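Anabena Tic22 (Anabaena sp., PDB 4EV1) probably acts as a chaperone in protein transport, as a thylakoid-linked member of the Tic22-like family. Local coordinates at residues Q5-K8 with E9-S13; F106-D110 with Q111-G115; Q185-I189 with D190-Q194; D201-L204 with N205-L209. All coordinates share one frame; numbering follows the deposited sequence.

Contact 1: Q5-K8 with E9-S13; sequences QQIK and EKLDS
On the amino-terminal helix 4-11, two polar pairs four residues apart, Gln5 with Glu9 and Lys8 with Asp12, link successive turns. The amide of Gln5 reaches Glu9 because its chain bends at chi2 (60°); NE2 donates to OE2 over 3.1 Å, and OE2 lies in the amide plane of Gln5 and receives the N-H on its anti lone pair, the two planes 58° apart. At the carboxy-terminal end, Lys8 NZ lies 2.7 Å from Asp12 OD2 in a salt bridge that uses the syn lone pair, while Lys8 CG and CE pass alongside the same oxygen. Backbone bonds underlie both pairs, among them Asp12 N to Lys8 O at 2.8 Å. On the apolar side, Ile7 CG2 and Leu11 CD1 lie side by side, 3.9 Å apart, and both side chains reach helices 85-94 and 189-198. Lys10 turns outward to the carbonyls of Asn205 and Val207. Replacing Asp12 with alanine is likely to leave the Lys8 ammonium without its carboxylate mate and free to swing. A carboxylate near the C-terminal end of a helix would probably be disfavoured by the helix dipole, and the Lys8 ammonium is likely to offset this.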
loop_
_atom_site.group_PDB
_atom_site.type_symbol
_atom_site.label_atom_id
_atom_site.label_comp_id
_atom_site.label_asym_id
_atom_site.label_seq_id
_atom_site.Cartn_x
_atom_site.Cartn_y
_atom_site.Cartn_z
ATOM N N GLN A 5 -0.302 -6.487 -16.683
ATOM C CA GLN A 5 -1.268 -7.353 -16.032
ATOM C C GLN A 5 -0.630 -8.139 -14.880
ATOM O O GLN A 5 -1.248 -8.309 -13.828
ATOM C CB GLN A 5 -1.962 -8.301 -17.019
ATOM C CG GLN A 5 -3.016 -9.201 -16.349
ATOM C CD GLN A 5 -4.158 -8.420 -15.677
ATOM O OE1 GLN A 5 -4.557 -7.323 -16.133
ATOM N NE2 GLN A 5 -4.688 -8.980 -14.580
ATOM N N GLN A 6 0.596 -8.603 -15.061
ATOM C CA GLN A 6 1.295 -9.283 -13.976
ATOM C C GLN A 6 1.547 -8.369 -12.777
ATOM O O GLN A 6 1.410 -8.808 -11.645
ATOM C CB GLN A 6 2.622 -9.859 -14.457
ATOM C CG GLN A 6 2.425 -11.065 -15.372
ATOM C CD GLN A 6 3.725 -11.516 -16.035
ATOM O OE1 GLN A 6 4.478 -10.704 -16.571
ATOM N NE2 GLN A 6 3.983 -12.817 -15.997
ATOM N N ILE A 7 1.977 -7.132 -13.031
ATOM C CA ILE A 7 2.213 -6.146 -11.986
ATOM C C ILE A 7 0.889 -5.848 -11.255
ATOM O O ILE A 7 0.858 -5.855 -10.028
ATOM C CB ILE A 7 2.851 -4.845 -12.547
ATOM C CG1 ILE A 7 4.261 -5.136 -13.067
ATOM C CG2 ILE A 7 2.919 -3.778 -11.512
ATOM C CD1 ILE A 7 5.024 -3.901 -13.554
ATOM N N LYS A 8 -0.202 -5.662 -12.005
ATOM C CA LYS A 8 -1.512 -5.424 -11.379
ATOM C C LYS A 8 -1.892 -6.574 -10.439
ATOM O O LYS A 8 -2.337 -6.328 -9.330
ATOM C CB LYS A 8 -2.620 -5.154 -12.426
ATOM C CG LYS A 8 -4.051 -5.394 -11.905
ATOM C CD LYS A 8 -5.100 -4.926 -12.861
ATOM C CE LYS A 8 -6.510 -4.878 -12.242
ATOM N NZ LYS A 8 -6.946 -6.172 -11.625
ATOM N N GLU A 9 -1.682 -7.820 -10.860
ATOM C CA GLU A 9 -2.097 -8.958 -10.040
ATOM C C GLU A 9 -1.277 -9.095 -8.759
ATOM O O GLU A 9 -1.789 -9.598 -7.772
ATOM C CB GLU A 9 -1.989 -10.264 -10.819
ATOM C CG GLU A 9 -3.020 -10.411 -11.899
ATOM C CD GLU A 9 -2.747 -11.622 -12.801
ATOM O OE1 GLU A 9 -2.002 -12.546 -12.369
ATOM O OE2 GLU A 9 -3.285 -11.641 -13.934
ATOM N N LYS A 10 -0.013 -8.662 -8.792
ATOM C CA LYS A 10 0.835 -8.642 -7.598
ATOM C C LYS A 10 0.331 -7.561 -6.646
ATOM O O LYS A 10 0.147 -7.806 -5.461
ATOM C CB LYS A 10 2.312 -8.407 -7.951
ATOM C CG LYS A 10 3.012 -9.627 -8.630
ATOM C CD LYS A 10 4.484 -9.406 -8.730
ATOM C CE LYS A 10 5.178 -10.544 -9.440
ATOM N NZ LYS A 10 4.916 -11.813 -8.745
ATOM N N LEU A 11 0.118 -6.374 -7.181
ATOM C CA LEU A 11 -0.411 -5.255 -6.391
ATOM C C LEU A 11 -1.799 -5.532 -5.802
ATOM O O LEU A 11 -2.131 -5.045 -4.704
ATOM C CB LEU A 11 -0.464 -3.981 -7.245
ATOM C CG LEU A 11 0.857 -3.414 -7.712
ATOM C CD1 LEU A 11 0.676 -2.209 -8.689
ATOM C CD2 LEU A 11 1.760 -3.056 -6.526
ATOM N N ASP A 12 -2.624 -6.280 -6.527
ATOM C CA ASP A 12 -3.985 -6.592 -6.097
ATOM C C ASP A 12 -4.088 -7.399 -4.790
ATOM O O ASP A 12 -5.162 -7.476 -4.196
ATOM C CB ASP A 12 -4.744 -7.363 -7.184
ATOM C CG ASP A 12 -5.322 -6.467 -8.276
ATOM O OD1 ASP A 12 -5.230 -5.236 -8.189
ATOM O OD2 ASP A 12 -5.902 -7.017 -9.239
ATOM N N SER A 13 -2.993 -8.000 -4.352
ATOM C CA SER A 13 -2.969 -8.669 -3.039
ATOM C C SER A 13 -3.319 -7.704 -1.922
ATOM O O SER A 13 -3.725 -8.119 -0.867
ATOM C CB SER A 13 -1.565 -9.149 -2.722
ATOM O OG SER A 13 -1.239 -10.269 -3.489
#

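Contact 2: F106-D110 with Q111-G115; sequences FKPVD and QEIKG. With EDO (1,2-ethanediol), chain F.
Pro108 meets the helix with its ring carbon CG, which lies 3.5 Å from Ile113 CD1, and CB also touches that methyl. The two side chains approach at a slant, and Pro134 of strand 134-139 covers both, so this small apolar patch ties the chain leaving strand 102-107 to the strand beyond the helix. Lys107, the last residue of strand 102-107, curls forward over the loop; its NZ donates to Pro108 O at 2.9 Å and pairs with Glu53. Val109 follows at the N-cap position of helix 110-121. As the strand passes through a short loop into this helix, the carbonyl oxygen of Val109 accepts the amides three and four residues on: Ile113 N at 3.3 Å, arriving almost straight, and Glu112 N at 2.9 Å, which sits well above the carbonyl plane, 51° out of it. The side chain of Val109 packs by CB against Glu112 CG at 3.9 Å, with Met49 and Ser50 also touching it. A 1,2-ethanediol, probably from the crystallisation liquor, lies beside this pair; its approach to the Glu112 carboxylate is too short to be trusted. That carboxylate, on a chain bent at chi2 (-55°), is held by Lys165 N and Ser164 OG. Asp110 comes last, its carbonyl taking Lys114 N at 3.2 Å. Its OD1 is met from above the carboxylate plane by Lys107 NZ at 3.0 Å, in a salt bridge.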
loop_
_atom_site.group_PDB
_atom_site.type_symbol
_atom_site.label_atom_id
_atom_site.label_comp_id
_atom_site.label_asym_id
_atom_site.label_seq_id
_atom_site.Cartn_x
_atom_site.Cartn_y
_atom_site.Cartn_z
ATOM N N PHE A 106 -1.792 8.469 -0.528
ATOM C CA PHE A 106 -1.784 7.246 0.298
ATOM C C PHE A 106 -1.273 7.482 1.736
ATOM O O PHE A 106 -0.173 7.982 1.924
ATOM C CB PHE A 106 -0.966 6.128 -0.352
ATOM C CG PHE A 106 -1.568 5.582 -1.614
ATOM C CD1 PHE A 106 -1.463 6.288 -2.792
ATOM C CD2 PHE A 106 -2.226 4.361 -1.629
ATOM C CE1 PHE A 106 -2.007 5.788 -3.969
ATOM C CE2 PHE A 106 -2.762 3.879 -2.805
ATOM C CZ PHE A 106 -2.650 4.612 -3.963
ATOM N N LYS A 107 -2.071 7.093 2.721
ATOM C CA LYS A 107 -1.726 7.192 4.153
ATOM C C LYS A 107 -1.241 5.862 4.686
ATOM O O LYS A 107 -2.038 4.896 4.822
ATOM C CB LYS A 107 -2.947 7.657 4.954
ATOM C CG LYS A 107 -2.779 7.773 6.491
ATOM C CD LYS A 107 -1.702 8.726 6.926
ATOM C CE LYS A 107 -1.611 8.856 8.455
ATOM N NZ LYS A 107 -1.655 7.505 9.111
ATOM N N PRO A 108 0.080 5.779 4.978
ATOM C CA PRO A 108 0.587 4.548 5.558
ATOM C C PRO A 108 0.162 4.443 7.025
ATOM O O PRO A 108 -0.230 5.432 7.621
ATOM C CB PRO A 108 2.100 4.682 5.448
ATOM C CG PRO A 108 2.398 6.156 5.306
ATOM C CD PRO A 108 1.111 6.838 4.854
ATOM N N VAL A 109 0.238 3.243 7.573
ATOM C CA VAL A 109 -0.137 2.995 8.979
ATOM C C VAL A 109 0.945 3.571 9.871
ATOM O O VAL A 109 2.125 3.363 9.624
ATOM C CB VAL A 109 -0.310 1.499 9.222
ATOM C CG1 VAL A 109 -0.569 1.202 10.728
ATOM C CG2 VAL A 109 -1.427 0.963 8.335
ATOM N N ASP A 110 0.556 4.335 10.889
ATOM C CA ASP A 110 1.524 5.096 11.711
ATOM C C ASP A 110 2.594 4.208 12.328
ATOM O O ASP A 110 3.763 4.549 12.315
ATOM C CB ASP A 110 0.806 5.874 12.844
ATOM C CG ASP A 110 -0.005 7.065 12.334
ATOM O OD1 ASP A 110 0.400 7.690 11.309
ATOM O OD2 ASP A 110 -1.043 7.369 12.982
ATOM N N GLN A 111 2.186 3.050 12.834
ATOM C CA GLN A 111 3.127 2.078 13.436
ATOM C C GLN A 111 4.223 1.649 12.433
ATOM O O GLN A 111 5.364 1.375 12.804
ATOM C CB GLN A 111 2.349 0.839 13.909
ATOM C CG GLN A 111 3.153 -0.121 14.794
ATOM C CD GLN A 111 3.669 0.552 16.061
ATOM O OE1 GLN A 111 3.133 1.579 16.498
ATOM N NE2 GLN A 111 4.722 -0.009 16.652
ATOM N N GLU A 112 3.878 1.599 11.153
ATOM C CA GLU A 112 4.837 1.112 10.152
ATOM C C GLU A 112 5.816 2.198 9.732
ATOM O O GLU A 112 6.966 1.912 9.416
ATOM C CB GLU A 112 4.116 0.613 8.920
ATOM C CG GLU A 112 3.075 -0.418 9.202
ATOM C CD GLU A 112 3.546 -1.631 9.978
ATOM O OE1 GLU A 112 4.761 -1.911 10.049
ATOM O OE2 GLU A 112 2.675 -2.368 10.494
ATOM N N ILE A 113 5.377 3.447 9.720
ATOM C CA ILE A 113 6.341 4.538 9.560
ATOM C C ILE A 113 7.386 4.513 10.702
ATOM O O ILE A 113 8.591 4.544 10.448
ATOM C CB ILE A 113 5.654 5.909 9.511
ATOM C CG1 ILE A 113 4.741 6.013 8.280
ATOM C CG2 ILE A 113 6.711 7.019 9.505
ATOM C CD1 ILE A 113 5.486 6.077 7.015
ATOM N N LYS A 114 6.909 4.427 11.940
ATOM C CA LYS A 114 7.792 4.382 13.129
ATOM C C LYS A 114 8.744 3.210 13.019
ATOM O O LYS A 114 9.955 3.371 13.199
ATOM C CB LYS A 114 6.991 4.254 14.437
ATOM C CG LYS A 114 7.820 4.606 15.705
ATOM C CD LYS A 114 7.171 4.060 16.977
ATOM C CE LYS A 114 8.011 4.367 18.214
ATOM N NZ LYS A 114 9.485 4.372 17.924
ATOM N N GLY A 115 8.194 2.035 12.694
ATOM C CA GLY A 115 8.992 0.828 12.497
ATOM C C GLY A 115 10.055 0.982 11.444
ATOM O O GLY A 115 11.175 0.465 11.608
HETATM C C1 EDO F . 0.644 -2.053 7.048
HETATM O O1 EDO F . -0.329 -1.608 6.116
HETATM C C2 EDO F . -0.021 -2.608 8.296
HETATM O O2 EDO F . 0.499 -2.202 9.531
#

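Contact 3: Q185-I189 with D190-Q194; sequences QVLDI and DGVLQ
The carboxylate of Asp188 presents OD1 to the backbone of the following helix: Gly191 N donates to it over 2.8 Å, OD1 is met nearly along its C-O axis, and the N-H...O angle is 161°. With chi1 at 65°, CG lies between the backbone N and the carbonyl carbon, which folds the group back over the helix start. A second flat group, the carboxylate of Asp190, stands with OD2 4.0 Å from Ile189 CG2 and is held by Ser132 OG and by the amine of 2-[N-cyclohexylamino]ethane sulfonic acid (NHE), probably from the crystallisation liquor. Asp188 is thus the N-cap where strand 183-188 turns into helix 189-198, the axes of the short segments 185-188 and 190-194 standing at 77°. Its carbonyl also takes Val192 N at 3.1 Å, and Ile189 O takes Leu193 N at 3.0 Å. A leucine replacing Asp188 would probably leave the Gly191 amide without its side-chain acceptor and weaken the first turn. Across the corner, Leu187 and Val192 meet at about a right angle, with CB and CD1 of the leucine each 4.1 Å from Val192 CG2. Asp188 OD1 and Asp190 OD2 are 4.6 Å apart, like charges whose repulsion the helix N-terminus would probably ease.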
loop_
_atom_site.group_PDB
_atom_site.type_symbol
_atom_site.label_atom_id
_atom_site.label_comp_id
_atom_site.label_asym_id
_atom_site.label_seq_id
_atom_site.Cartn_x
_atom_site.Cartn_y
_atom_site.Cartn_z
ATOM N N GLN A 185 15.311 -5.245 5.539
ATOM C CA GLN A 185 15.488 -4.041 4.724
ATOM C C GLN A 185 14.198 -3.220 4.612
ATOM O O GLN A 185 13.112 -3.755 4.341
ATOM C CB GLN A 185 15.928 -4.395 3.308
ATOM C CG GLN A 185 16.471 -3.224 2.513
ATOM C CD GLN A 185 16.762 -3.564 1.066
ATOM O OE1 GLN A 185 16.351 -4.601 0.563
ATOM N NE2 GLN A 185 17.486 -2.683 0.385
ATOM N N VAL A 186 14.344 -1.911 4.800
ATOM C CA VAL A 186 13.247 -0.994 4.565
ATOM C C VAL A 186 13.184 -0.612 3.079
ATOM O O VAL A 186 14.173 -0.158 2.477
ATOM C CB VAL A 186 13.350 0.245 5.431
ATOM C CG1 VAL A 186 12.161 1.155 5.152
ATOM C CG2 VAL A 186 13.366 -0.179 6.858
ATOM N N LEU A 187 12.024 -0.867 2.482
ATOM C CA LEU A 187 11.741 -0.512 1.101
ATOM C C LEU A 187 10.523 0.417 1.112
ATOM O O LEU A 187 9.957 0.695 2.156
ATOM C CB LEU A 187 11.419 -1.760 0.275
ATOM C CG LEU A 187 12.521 -2.832 0.201
ATOM C CD1 LEU A 187 11.960 -4.171 -0.237
ATOM C CD2 LEU A 187 13.663 -2.365 -0.724
ATOM N N ASP A 188 10.152 0.910 -0.046
ATOM C CA ASP A 188 8.860 1.556 -0.198
ATOM C C ASP A 188 8.204 1.147 -1.490
ATOM O O ASP A 188 8.871 0.706 -2.422
ATOM C CB ASP A 188 8.945 3.076 -0.064
ATOM C CG ASP A 188 9.729 3.704 -1.140
ATOM O OD1 ASP A 188 9.391 3.494 -2.304
ATOM O OD2 ASP A 188 10.680 4.457 -0.829
ATOM N N ILE A 189 6.882 1.256 -1.508
ATOM C CA ILE A 189 6.083 0.736 -2.612
ATOM C C ILE A 189 6.400 1.365 -3.965
ATOM O O ILE A 189 6.359 0.688 -4.989
ATOM C CB ILE A 189 4.574 0.866 -2.317
ATOM C CG1 ILE A 189 3.763 0.069 -3.328
ATOM C CG2 ILE A 189 4.131 2.309 -2.358
ATOM C CD1 ILE A 189 3.917 -1.407 -3.106
ATOM N N ASP A 190 6.707 2.650 -3.987
ATOM C CA ASP A 190 7.102 3.297 -5.254
ATOM C C ASP A 190 8.419 2.717 -5.822
ATOM O O ASP A 190 8.533 2.457 -6.991
ATOM C CB ASP A 190 7.230 4.802 -5.050
ATOM C CG ASP A 190 5.878 5.461 -4.765
ATOM O OD1 ASP A 190 5.079 5.536 -5.711
ATOM O OD2 ASP A 190 5.613 5.859 -3.596
ATOM N N GLY A 191 9.388 2.476 -4.954
ATOM C CA GLY A 191 10.678 1.918 -5.379
ATOM C C GLY A 191 10.590 0.485 -5.893
ATOM O O GLY A 191 11.187 0.155 -6.922
ATOM N N VAL A 192 9.872 -0.362 -5.165
ATOM C CA VAL A 192 9.586 -1.730 -5.585
ATOM C C VAL A 192 8.857 -1.688 -6.929
ATOM O O VAL A 192 9.261 -2.347 -7.884
ATOM C CB VAL A 192 8.748 -2.468 -4.548
ATOM C CG1 VAL A 192 8.180 -3.797 -5.103
ATOM C CG2 VAL A 192 9.553 -2.712 -3.280
ATOM N N LEU A 193 7.804 -0.888 -7.032
ATOM C CA LEU A 193 7.045 -0.851 -8.295
ATOM C C LEU A 193 7.943 -0.470 -9.515
ATOM O O LEU A 193 7.872 -1.099 -10.581
ATOM C CB LEU A 193 5.825 0.079 -8.138
ATOM C CG LEU A 193 4.916 0.189 -9.362
ATOM C CD1 LEU A 193 4.166 -1.130 -9.609
ATOM C CD2 LEU A 193 3.952 1.345 -9.168
ATOM N N GLN A 194 8.814 0.520 -9.338
ATOM C CA GLN A 194 9.691 0.949 -10.430
ATOM C C GLN A 194 10.681 -0.169 -10.803
ATOM O O GLN A 194 10.985 -0.383 -11.994
ATOM C CB GLN A 194 10.349 2.320 -10.154
ATOM C CG GLN A 194 11.561 2.312 -9.248
ATOM C CD GLN A 194 12.273 3.668 -9.147
ATOM O OE1 GLN A 194 12.444 4.382 -10.155
ATOM N NE2 GLN A 194 12.699 4.023 -7.924
#

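Contact 4: D201-L204 with N205-L209; sequences DTWL and NQVVL
Trp203 and Val207 are brought to the same side of the turn by their first torsions. In Trp203, chi1 of 74° carries the indole across the Leu204 side chain, with its CZ3 edging toward Val207. Val207 has CG1 anti to its backbone N (chi1 175°), which directs CG2 back at the preceding turn. There CG2 meets Leu204 CD2 at 4.1 Å, the leucine and valine lying side by side and pointing the same way, and it comes within 4.4 Å of Trp203 CZ3, an oblique approach. Leu204 joins the two, for its CD2 also lies over one face of the indole, 3.6 Å above the plane and displaced toward the rim. The backbone beneath is a short 3-10 segment with three successive i to i+3 bonds: Asn205 N to Thr202 O at 3.2 Å, Gln206 N to Trp203 O at 2.8 Å, and Val207 N to Leu204 O at 3.2 Å. The last donor stands 65° out of the carbonyl plane, where the 3-10 winding gives way to strand 207-210. Gln206 lays CB against Trp203 O at 3.2 Å, and its stem runs on past that carbonyl. Val159 of strand 156-162 touches both Trp203 and Gln206, while Val207 packs on Leu161. Chemically, an apolar trio covers one side of the turn, while the amides of Asn205, Gln206 and Val207 are each satisfied within the turn by the carbonyl three residues back.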
loop_
_atom_site.group_PDB
_atom_site.type_symbol
_atom_site.label_atom_id
_atom_site.label_comp_id
_atom_site.label_asym_id
_atom_site.label_seq_id
_atom_site.Cartn_x
_atom_site.Cartn_y
_atom_site.Cartn_z
ATOM N N ASP A 201 14.923 -9.306 -14.981
ATOM C CA ASP A 201 15.331 -10.366 -14.038
ATOM C C ASP A 201 14.130 -11.263 -13.694
ATOM O O ASP A 201 13.145 -10.823 -13.095
ATOM C CB ASP A 201 15.972 -9.740 -12.787
ATOM C CG ASP A 201 17.025 -8.655 -13.131
ATOM O OD1 ASP A 201 17.218 -8.367 -14.324
ATOM O OD2 ASP A 201 17.663 -8.073 -12.234
ATOM N N THR A 202 14.217 -12.519 -14.112
ATOM C CA THR A 202 13.087 -13.453 -14.079
ATOM C C THR A 202 12.612 -13.814 -12.647
ATOM O O THR A 202 11.425 -14.099 -12.415
ATOM C CB THR A 202 13.448 -14.753 -14.852
ATOM O OG1 THR A 202 12.291 -15.586 -14.974
ATOM C CG2 THR A 202 14.519 -15.523 -14.133
ATOM N N TRP A 203 13.527 -13.773 -11.683
ATOM C CA TRP A 203 13.171 -14.134 -10.318
ATOM C C TRP A 203 12.104 -13.205 -9.722
ATOM O O TRP A 203 11.462 -13.591 -8.779
ATOM C CB TRP A 203 14.387 -14.196 -9.390
ATOM C CG TRP A 203 14.939 -12.861 -9.012
ATOM C CD1 TRP A 203 15.752 -12.078 -9.766
ATOM C CD2 TRP A 203 14.695 -12.136 -7.794
ATOM N NE1 TRP A 203 16.059 -10.923 -9.087
ATOM C CE2 TRP A 203 15.414 -10.929 -7.880
ATOM C CE3 TRP A 203 13.962 -12.405 -6.629
ATOM C CZ2 TRP A 203 15.414 -9.982 -6.863
ATOM C CZ3 TRP A 203 13.947 -11.450 -5.612
ATOM C CH2 TRP A 203 14.669 -10.255 -5.739
ATOM N N LEU A 204 11.918 -12.006 -10.288
ATOM C CA LEU A 204 10.902 -11.044 -9.773
ATOM C C LEU A 204 9.465 -11.548 -9.875
ATOM O O LEU A 204 8.573 -11.056 -9.157
ATOM C CB LEU A 204 11.046 -9.687 -10.455
ATOM C CG LEU A 204 12.397 -9.008 -10.232
ATOM C CD1 LEU A 204 12.551 -7.783 -11.123
ATOM C CD2 LEU A 204 12.573 -8.628 -8.765
ATOM N N ASN A 205 9.244 -12.536 -10.744
ATOM C CA ASN A 205 8.024 -13.341 -10.727
ATOM C C ASN A 205 7.689 -13.926 -9.350
ATOM O O ASN A 205 6.528 -14.194 -9.061
ATOM C CB ASN A 205 8.158 -14.525 -11.686
ATOM C CG ASN A 205 8.040 -14.118 -13.125
ATOM O OD1 ASN A 205 8.857 -14.526 -13.966
ATOM N ND2 ASN A 205 7.027 -13.313 -13.433
ATOM N N GLN A 206 8.712 -14.169 -8.531
ATOM C CA GLN A 206 8.496 -14.724 -7.188
ATOM C C GLN A 206 8.020 -13.687 -6.156
ATOM O O GLN A 206 7.591 -14.068 -5.064
ATOM C CB GLN A 206 9.784 -15.333 -6.633
ATOM C CG GLN A 206 10.340 -16.479 -7.457
ATOM C CD GLN A 206 11.757 -16.796 -7.052
ATOM O OE1 GLN A 206 12.061 -16.939 -5.858
ATOM N NE2 GLN A 206 12.639 -16.893 -8.041
ATOM N N VAL A 207 8.141 -12.497 -6.312
ATOM C CA VAL A 207 7.827 -11.407 -5.411
ATOM C C VAL A 207 6.326 -11.351 -5.215
ATOM O O VAL A 207 5.556 -11.432 -6.182
ATOM C CB VAL A 207 8.334 -10.052 -5.939
ATOM C CG1 VAL A 207 7.879 -8.921 -5.029
ATOM C CG2 VAL A 207 9.849 -10.064 -6.070
ATOM N N VAL A 208 5.975 -11.310 -4.006
ATOM C CA VAL A 208 4.589 -11.130 -3.603
ATOM C C VAL A 208 4.516 -10.053 -2.530
ATOM O O VAL A 208 5.451 -9.875 -1.723
ATOM C CB VAL A 208 3.968 -12.435 -3.071
ATOM C CG1 VAL A 208 3.910 -13.485 -4.169
ATOM C CG2 VAL A 208 4.753 -12.948 -1.874
ATOM N N LEU A 209 3.412 -9.315 -2.540
ATOM C CA LEU A 209 3.146 -8.304 -1.525
ATOM C C LEU A 209 2.222 -8.889 -0.483
ATOM O O LEU A 209 1.194 -9.434 -0.829
ATOM C CB LEU A 209 2.461 -7.073 -2.130
ATOM C CG LEU A 209 3.428 -6.201 -2.927
ATOM C CD1 LEU A 209 3.700 -6.791 -4.275
ATOM C CD2 LEU A 209 2.856 -4.778 -3.028
#

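Contacts 1, 3 and 4 form one connected cluster. Leu193 of contact 3 packs its CD1 on Ile7 CG2 of contact 1 at 3.5 Å, and Ile189 CD1 meets Leu209 CD2 of contact 4 at 3.5 Å. Lys10 NZ joins contact 1 to contact 4 by a probable hydrogen bond of 2.7 Å to Val207 O. Contact 2 stands apart: its centre is about 22 Å from that of contact 1, on the opposite side of the chain's centre, and its nearest atoms are about 5 Å from contact 3. NHE molecules, probably from the crystallisation liquor, lie near the contacts; Phe106 N and Asp190 OD1 are hydrogen-bonded to NHE, and the Leu204 side chain is about 4 Å from one.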